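Local coordinates for protein glpG homolog (Haemophilus influenzae, PDB 2NR9), which is a rhomboid-type serine protease of the bacterial inner membrane, which probably cleaves transmembrane segments of its substrates within the bilayer, at residues A[47-50]-A[51-54]; A[60-63]-A[64-67]. The protein carries 2 engineered substitutions. All coordinates share one frame; numbering follows the deposited sequence.

Interaction 1 (A[47-50]-A[51-54])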
ATOM      1  N   ASP A  47      -7.672  12.883  17.011  1.00 68.21           N
ATOM      2  CA  ASP A  47      -8.606  11.838  16.589  1.00 67.55           C
ATOM      3  C   ASP A  47      -9.605  12.380  15.575  1.00 66.77           C
ATOM      4  O   ASP A  47     -10.121  11.636  14.741  1.00 67.10           O
ATOM      5  CB  ASP A  47      -9.369  11.271  17.789  1.00 68.20           C
ATOM      6  CG  ASP A  47      -8.497  10.435  18.697  1.00 68.68           C
ATOM      7  OD1 ASP A  47      -7.281  10.329  18.431  1.00 69.32           O
ATOM      8  OD2 ASP A  47      -9.035   9.866  19.672  1.00 68.82           O
ATOM      9  N   SER A  48      -9.881  13.677  15.658  1.00 65.66           N
ATOM     10  CA  SER A  48     -10.848  14.314  14.770  1.00 65.02           C
ATOM     11  C   SER A  48     -10.207  14.746  13.455  1.00 64.47           C
ATOM     12  O   SER A  48     -10.906  15.027  12.476  1.00 64.32           O
ATOM     13  CB  SER A  48     -11.491  15.518  15.457  1.00 64.84           C
ATOM     14  OG  SER A  48     -10.532  16.534  15.702  1.00 65.10           O
ATOM     15  N   GLU A  49      -8.881  14.846  13.451  1.00 63.19           N
ATOM     16  CA  GLU A  49      -8.145  15.210  12.246  1.00 61.78           C
ATOM     17  C   GLU A  49      -8.048  13.973  11.353  1.00 60.39           C
ATOM     18  O   GLU A  49      -6.998  13.331  11.254  1.00 60.22           O
ATOM     19  CB  GLU A  49      -6.769  15.771  12.612  1.00 62.05           C
ATOM     20  CG  GLU A  49      -6.862  17.007  13.512  1.00 62.95           C
ATOM     21  CD  GLU A  49      -5.514  17.612  13.863  1.00 63.48           C
ATOM     22  OE1 GLU A  49      -4.472  17.003  13.542  1.00 63.43           O
ATOM     23  OE2 GLU A  49      -5.501  18.702  14.470  1.00 64.31           O
ATOM     24  N   VAL A  50      -9.163  13.679  10.688  1.00 58.51           N
ATOM     25  CA  VAL A  50      -9.353  12.459   9.890  1.00 57.47           C
ATOM     26  C   VAL A  50      -8.377  12.153   8.745  1.00 55.64           C
ATOM     27  O   VAL A  50      -8.248  10.995   8.345  1.00 54.38           O
ATOM     28  CB  VAL A  50     -10.808  12.345   9.375  1.00 57.91           C
ATOM     29  CG1 VAL A  50     -10.939  11.194   8.390  1.00 58.43           C
ATOM     30  CG2 VAL A  50     -11.772  12.170  10.542  1.00 58.24           C
ATOM     31  N   TRP A  51      -7.739  13.172   8.178  1.00 55.21           N
ATOM     32  CA  TRP A  51      -6.769  12.922   7.101  1.00 54.21           C
ATOM     33  C   TRP A  51      -5.593  12.122   7.650  1.00 53.36           C
ATOM     34  O   TRP A  51      -4.957  11.340   6.930  1.00 53.90           O
ATOM     35  CB  TRP A  51      -6.268  14.237   6.496  1.00 54.73           C
ATOM     36  CG  TRP A  51      -5.538  15.098   7.477  1.00 54.69           C
ATOM     37  CD1 TRP A  51      -4.209  15.045   7.786  1.00 54.68           C
ATOM     38  CD2 TRP A  51      -6.101  16.130   8.300  1.00 54.36           C
ATOM     39  NE1 TRP A  51      -3.909  15.976   8.756  1.00 54.77           N
ATOM     40  CE2 TRP A  51      -5.055  16.655   9.086  1.00 54.46           C
ATOM     41  CE3 TRP A  51      -7.388  16.653   8.452  1.00 54.63           C
ATOM     42  CZ2 TRP A  51      -5.256  17.682  10.008  1.00 54.31           C
ATOM     43  CZ3 TRP A  51      -7.587  17.679   9.367  1.00 54.62           C
ATOM     44  CH2 TRP A  51      -6.527  18.180  10.133  1.00 54.87           C
ATOM     45  N   ARG A  52      -5.331  12.304   8.942  1.00 51.84           N
ATOM     46  CA  ARG A  52      -4.218  11.650   9.624  1.00 51.38           C
ATOM     47  C   ARG A  52      -4.261  10.119   9.583  1.00 51.64           C
ATOM     48  O   ARG A  52      -3.228   9.465   9.687  1.00 51.67           O
ATOM     49  CB  ARG A  52      -4.123  12.136  11.067  1.00 50.46           C
ATOM     50  CG  ARG A  52      -3.738  13.587  11.204  1.00 50.24           C
ATOM     51  CD  ARG A  52      -3.676  13.992  12.672  1.00 50.03           C
ATOM     52  NE  ARG A  52      -3.195  15.356  12.846  1.00 49.47           N
ATOM     53  CZ  ARG A  52      -1.913  15.699  12.792  1.00 49.62           C
ATOM     54  NH1 ARG A  52      -0.999  14.790  12.482  1.00 50.21           N
ATOM     55  NH2 ARG A  52      -1.552  16.957  12.986  1.00 49.35           N
ATOM     56  N   TYR A  53      -5.453   9.553   9.462  1.00 52.34           N
ATOM     57  CA  TYR A  53      -5.593   8.098   9.374  1.00 52.49           C
ATOM     58  C   TYR A  53      -5.042   7.548   8.061  1.00 53.16           C
ATOM     59  O   TYR A  53      -4.819   6.343   7.932  1.00 53.00           O
ATOM     60  CB  TYR A  53      -7.062   7.686   9.534  1.00 52.66           C
ATOM     61  CG  TYR A  53      -7.619   8.009  10.892  1.00 53.19           C
ATOM     62  CD1 TYR A  53      -8.438   9.113  11.083  1.00 53.29           C
ATOM     63  CD2 TYR A  53      -7.242   7.270  12.004  1.00 53.28           C
ATOM     64  CE1 TYR A  53      -8.920   9.434  12.341  1.00 54.02           C
ATOM     65  CE2 TYR A  53      -7.716   7.579  13.261  1.00 54.17           C
ATOM     66  CZ  TYR A  53      -8.554   8.663  13.425  1.00 54.24           C
ATOM     67  OH  TYR A  53      -9.020   8.974  14.677  1.00 54.97           O
ATOM     68  N   ILE A  54      -4.807   8.439   7.099  1.00 52.89           N
ATOM     69  CA  ILE A  54      -4.351   8.039   5.774  1.00 53.74           C
ATOM     70  C   ILE A  54      -3.050   8.736   5.351  1.00 54.14           C
ATOM     71  O   ILE A  54      -2.182   8.116   4.737  1.00 54.34           O
ATOM     72  CB  ILE A  54      -5.427   8.366   4.696  1.00 54.92           C
ATOM     73  CG1 ILE A  54      -6.815   7.906   5.154  0.50 54.81           C
ATOM     74  CG2 ILE A  54      -5.059   7.752   3.355  1.00 55.27           C
ATOM     75  CD1 ILE A  54      -6.920   6.424   5.401  0.50 54.23           C
TER
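The hydroxyl of Y53 donates to the backbone carbonyl of D47, with OH and O 2.9 Å apart. It reaches the oxygen on a lone pair, in the carbonyl plane, while O also sits at the edge of the phenol ring. Between these two residues the chain folds into a type I beta turn, E49 to R52, in which R52 N donates to E49 O at 3.0 Å; the follow-on bond, Y53 N to V50 O, is weak at 3.3 Å. W51 puts CG between its own N and carbonyl carbon (chi1 62°), which swings the indole back alongside E49. CB of E49 then lies over the six-membered ring, 3.7 Å from its centroid, a CH-pi contact. The E49 carboxylate runs alongside R52, nearly coplanar with the guanidinium, but their modelled approach is implausibly short and its detail is doubtful. W51 and R52 are the Trp-Arg pair familiar from the L1 loop of rhomboids: W51 NE1 donates to L37 O, and R52 NH1 and NH2 donate to H39 O and Y36 O. These three nitrogens thus all donate to main-chain carbonyls, tying this turn to the C-terminal end of helix 31-38 and to H39 just after it.

Interaction 2 (A[60-63]-A[64-67]). With PQE (3,6,12,15,18,21,24-heptaoxahexatriacontan-1-ol), chain F.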
ATOM      1  N   HIS A  60       7.971   9.798   3.335  1.00 50.90           N
ATOM      2  CA  HIS A  60       9.026   8.801   3.294  1.00 50.52           C
ATOM      3  C   HIS A  60      10.290   9.284   4.008  1.00 52.37           C
ATOM      4  O   HIS A  60      10.511  10.488   4.155  1.00 52.14           O
ATOM      5  CB  HIS A  60       9.282   8.336   1.857  1.00 48.47           C
ATOM      6  CG  HIS A  60       8.178   7.483   1.308  1.00 47.31           C
ATOM      7  ND1 HIS A  60       6.999   8.014   0.822  1.00 47.71           N
ATOM      8  CD2 HIS A  60       8.023   6.138   1.280  1.00 46.78           C
ATOM      9  CE1 HIS A  60       6.178   7.031   0.493  1.00 47.38           C
ATOM     10  NE2 HIS A  60       6.777   5.882   0.756  1.00 46.51           N
ATOM     11  N   LEU A  61      11.089   8.339   4.490  1.00 53.79           N
ATOM     12  CA  LEU A  61      12.225   8.668   5.346  1.00 54.81           C
ATOM     13  C   LEU A  61      13.609   8.529   4.704  1.00 55.71           C
ATOM     14  O   LEU A  61      14.611   8.927   5.296  1.00 55.91           O
ATOM     15  CB  LEU A  61      12.139   7.864   6.644  1.00 55.14           C
ATOM     16  CG  LEU A  61      10.770   7.947   7.336  1.00 55.89           C
ATOM     17  CD1 LEU A  61      10.679   6.994   8.521  1.00 55.73           C
ATOM     18  CD2 LEU A  61      10.451   9.375   7.760  1.00 56.08           C
ATOM     19  N   SER A  62      13.666   7.960   3.504  1.00 55.98           N
ATOM     20  CA  SER A  62      14.929   7.833   2.785  1.00 56.99           C
ATOM     21  C   SER A  62      14.698   7.633   1.291  1.00 58.06           C
ATOM     22  O   SER A  62      13.570   7.380   0.854  1.00 57.70           O
ATOM     23  CB  SER A  62      15.778   6.686   3.350  1.00 56.81           C
ATOM     24  OG  SER A  62      15.207   5.425   3.049  1.00 55.67           O
ATOM     25  N   ASN A  63      15.771   7.760   0.513  1.00 57.78           N
ATOM     26  CA  ASN A  63      15.703   7.594  -0.939  1.00 58.79           C
ATOM     27  C   ASN A  63      15.364   6.157  -1.351  1.00 58.54           C
ATOM     28  O   ASN A  63      14.680   5.938  -2.349  1.00 58.50           O
ATOM     29  CB  ASN A  63      17.015   8.045  -1.601  1.00 58.55           C
ATOM     30  CG  ASN A  63      17.299   9.530  -1.399  1.00 58.69           C
ATOM     31  OD1 ASN A  63      18.435   9.986  -1.558  1.00 59.31           O
ATOM     32  ND2 ASN A  63      16.270  10.287  -1.058  1.00 59.24           N
ATOM     33  N   LEU A  64      15.868   5.184  -0.596  1.00 58.90           N
ATOM     34  CA  LEU A  64      15.570   3.776  -0.863  1.00 58.96           C
ATOM     35  C   LEU A  64      14.162   3.451  -0.389  1.00 58.48           C
ATOM     36  O   LEU A  64      13.430   2.682  -1.023  1.00 59.31           O
ATOM     37  CB  LEU A  64      16.583   2.859  -0.167  1.00 59.62           C
ATOM     38  CG  LEU A  64      17.993   2.808  -0.757  1.00 60.18           C
ATOM     39  CD1 LEU A  64      18.933   2.011   0.142  1.00 60.52           C
ATOM     40  CD2 LEU A  64      17.961   2.219  -2.159  1.00 60.16           C
ATOM     41  N   HIS A  65      13.788   4.031   0.740  1.00 56.59           N
ATOM     42  CA  HIS A  65      12.464   3.827   1.282  1.00 54.90           C
ATOM     43  C   HIS A  65      11.420   4.147   0.212  1.00 53.76           C
ATOM     44  O   HIS A  65      10.648   3.274  -0.203  1.00 52.52           O
ATOM     45  CB  HIS A  65      12.277   4.697   2.530  1.00 53.97           C
ATOM     46  CG  HIS A  65      10.992   4.456   3.254  1.00 53.94           C
ATOM     47  ND1 HIS A  65      10.286   5.465   3.873  1.00 53.55           N
ATOM     48  CD2 HIS A  65      10.240   3.337   3.387  1.00 53.79           C
ATOM     49  CE1 HIS A  65       9.187   4.966   4.410  1.00 54.05           C
ATOM     50  NE2 HIS A  65       9.129   3.679   4.118  1.00 53.54           N
ATOM     51  N   ILE A  66      11.495   5.356  -0.333  1.00 52.96           N
ATOM     52  CA  ILE A  66      10.537   5.802  -1.330  1.00 52.14           C
ATOM     53  C   ILE A  66      10.754   5.134  -2.690  1.00 52.68           C
ATOM     54  O   ILE A  66       9.797   4.847  -3.400  1.00 52.19           O
ATOM     55  CB  ILE A  66      10.535   7.350  -1.463  1.00 51.10           C
ATOM     56  CG1 ILE A  66       9.363   7.818  -2.311  1.00 49.54           C
ATOM     57  CG2 ILE A  66      11.857   7.853  -2.018  1.00 50.33           C
ATOM     58  CD1 ILE A  66       9.237   9.318  -2.383  1.00 49.60           C
ATOM     59  N   LEU A  67      12.004   4.817  -3.011  1.00 53.34           N
ATOM     60  CA  LEU A  67      12.321   4.176  -4.289  1.00 53.94           C
ATOM     61  C   LEU A  67      11.709   2.779  -4.395  1.00 54.05           C
ATOM     62  O   LEU A  67      11.146   2.413  -5.428  1.00 53.52           O
ATOM     63  CB  LEU A  67      13.834   4.100  -4.506  1.00 54.31           C
ATOM     64  CG  LEU A  67      14.257   3.465  -5.832  1.00 54.74           C
ATOM     65  CD1 LEU A  67      13.670   4.238  -7.012  1.00 54.74           C
ATOM     66  CD2 LEU A  67      15.775   3.382  -5.939  1.00 54.74           C
TER
HETATM   67  O47 PQE F 205      19.269  13.145  -0.478  0.65 57.02           O
HETATM   68  C68 PQE F 205      19.649  12.046   0.364  0.65 59.42           C
HETATM   69  C52 PQE F 205      18.502  11.704   1.313  0.65 60.51           C
HETATM   70  O70 PQE F 205      18.871  10.589   2.126  0.65 61.67           O
HETATM   71  C55 PQE F 205      18.391   9.354   1.594  0.65 62.12           C
HETATM   72  C58 PQE F 205      19.092   8.188   2.284  0.65 63.29           C
HETATM   73  O71 PQE F 205      18.959   7.009   1.490  0.65 64.45           O
HETATM   74  C61 PQE F 205      20.217   6.565   0.981  0.65 65.55           C
HETATM   75  C62 PQE F 205      21.087   7.771   0.643  0.65 66.25           C
HETATM   76  C63 PQE F 205      21.789   7.593  -0.698  0.65 67.25           C
HETATM   77  C66 PQE F 205      20.910   6.843  -1.692  1.00 67.94           C
HETATM   78  C67 PQE F 205      20.193   7.805  -2.631  1.00 69.16           C
HETATM   79  O72 PQE F 205      19.305   7.070  -3.474  1.00 70.90           O
HETATM   80  C65 PQE F 205      18.611   7.926  -4.384  1.00 71.66           C
HETATM   81  C64 PQE F 205      17.600   7.117  -5.193  1.00 71.77           C
HETATM   82  O73 PQE F 205      16.749   8.002  -5.926  1.00 72.10           O
HETATM   83  C60 PQE F 205      16.091   8.943  -5.079  1.00 72.48           C
HETATM   84  C59 PQE F 205      14.637   9.095  -5.513  1.00 72.94           C
HETATM   85  O74 PQE F 205      14.022  10.158  -4.784  1.00 73.48           O
HETATM   86  C57 PQE F 205      12.597  10.057  -4.786  1.00 74.01           C
HETATM   87  C56 PQE F 205      12.107   9.632  -6.168  1.00 74.41           C
HETATM   88  O75 PQE F 205      11.555   8.314  -6.109  1.00 74.79           O
HETATM   89  C54 PQE F 205      11.675   7.639  -7.362  1.00 75.53           C
HETATM   90  C53 PQE F 205      10.751   6.425  -7.384  1.00 76.19           C
HETATM   91  O76 PQE F 205      10.053   6.375  -8.628  1.00 76.71           O
HETATM   92  C51 PQE F 205       9.996   5.047  -9.152  1.00 77.61           C
HETATM   93  C50 PQE F 205       9.057   4.998 -10.356  1.00 78.26           C
HETATM   94  C49 PQE F 205       8.679   3.559 -10.698  1.00 79.10           C
HETATM   95  C48 PQE F 205       9.002   3.224 -12.149  1.00 79.87           C
HETATM   96  C47 PQE F 205       8.700   1.760 -12.451  1.00 80.93           C
HETATM   97  C46 PQE F 205       9.970   1.002 -12.828  1.00 82.01           C
HETATM   98  C45 PQE F 205       9.783  -0.503 -12.668  1.00 83.01           C
HETATM   99  C44 PQE F 205      11.114  -1.242 -12.778  1.00 83.92           C
HETATM  100  C43 PQE F 205      10.911  -2.756 -12.783  1.00 84.67           C
HETATM  101  C42 PQE F 205      11.608  -3.407 -13.975  1.00 85.18           C
HETATM  102  C41 PQE F 205      12.239  -4.741 -13.590  1.00 85.49           C
HETATM  103  C40 PQE F 205      13.641  -4.867 -14.154  1.00 85.76           C
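S62 is the N-cap of helix 63-84, and the first helical turn closes behind it through I66 N to S62 O (3.1 Å, nearly straight) and L67 N to N63 O. The cap itself is the serine hydroxyl: with chi1 at 70°, OG sits between the serine's own N and carbonyl carbon and accepts from H65 N at 3.0 Å. Two histidines five residues apart, with N69 one helical turn further on, match the H-x4-H-x3-N signature of rhomboid transmembrane helix 2. H65 carries its CG anti to the backbone N (chi1 -174°), and this brings the ring back along the incoming chain, where ND1 accepts from L61 N at 3.0 Å. That N-H lies in the imidazole plane and points almost straight at the nitrogen, which fixes the ring's rotation. H60 then places CD2 over one face of H65, 3.5 Å above its plane; the two rings are inclined at 54°. On H60, I66 CG1 covers a face in a CH-pi contact, while NE2 makes a weak hydrogen bond to N69 OD1. The H65 side chain is about 5 Å from that of S116, the nucleophile, and about 7 Å from that of H169, consistent with the oxyanion-hole role of its counterpart in related rhomboids. The polyether PQE bends round the N63 side chain, and its O71 takes a weak hydrogen bond from N63 N at 3.4 Å.

From the N terminus, the chain passes through helix 10-27 and helix 31-38 before interaction 1 closes a tight turn leading into the short helix 52-55. A brief linker then brings it to interaction 2, which caps the start of helix 63-84. The contacts are in series, neither nested nor crossed; their centres are 23 Å apart and they do not touch. Interaction 1 lies in the predicted periplasmic loop, where I54 also packs on helix 86-108. Interaction 2 lies deeper, beside the active site, and H60 and I66 lean on helix 10-27. Interaction 1 thus ties the loop to helix 31-38, and interaction 2 joins the start of helix 63-84 to helix 10-27.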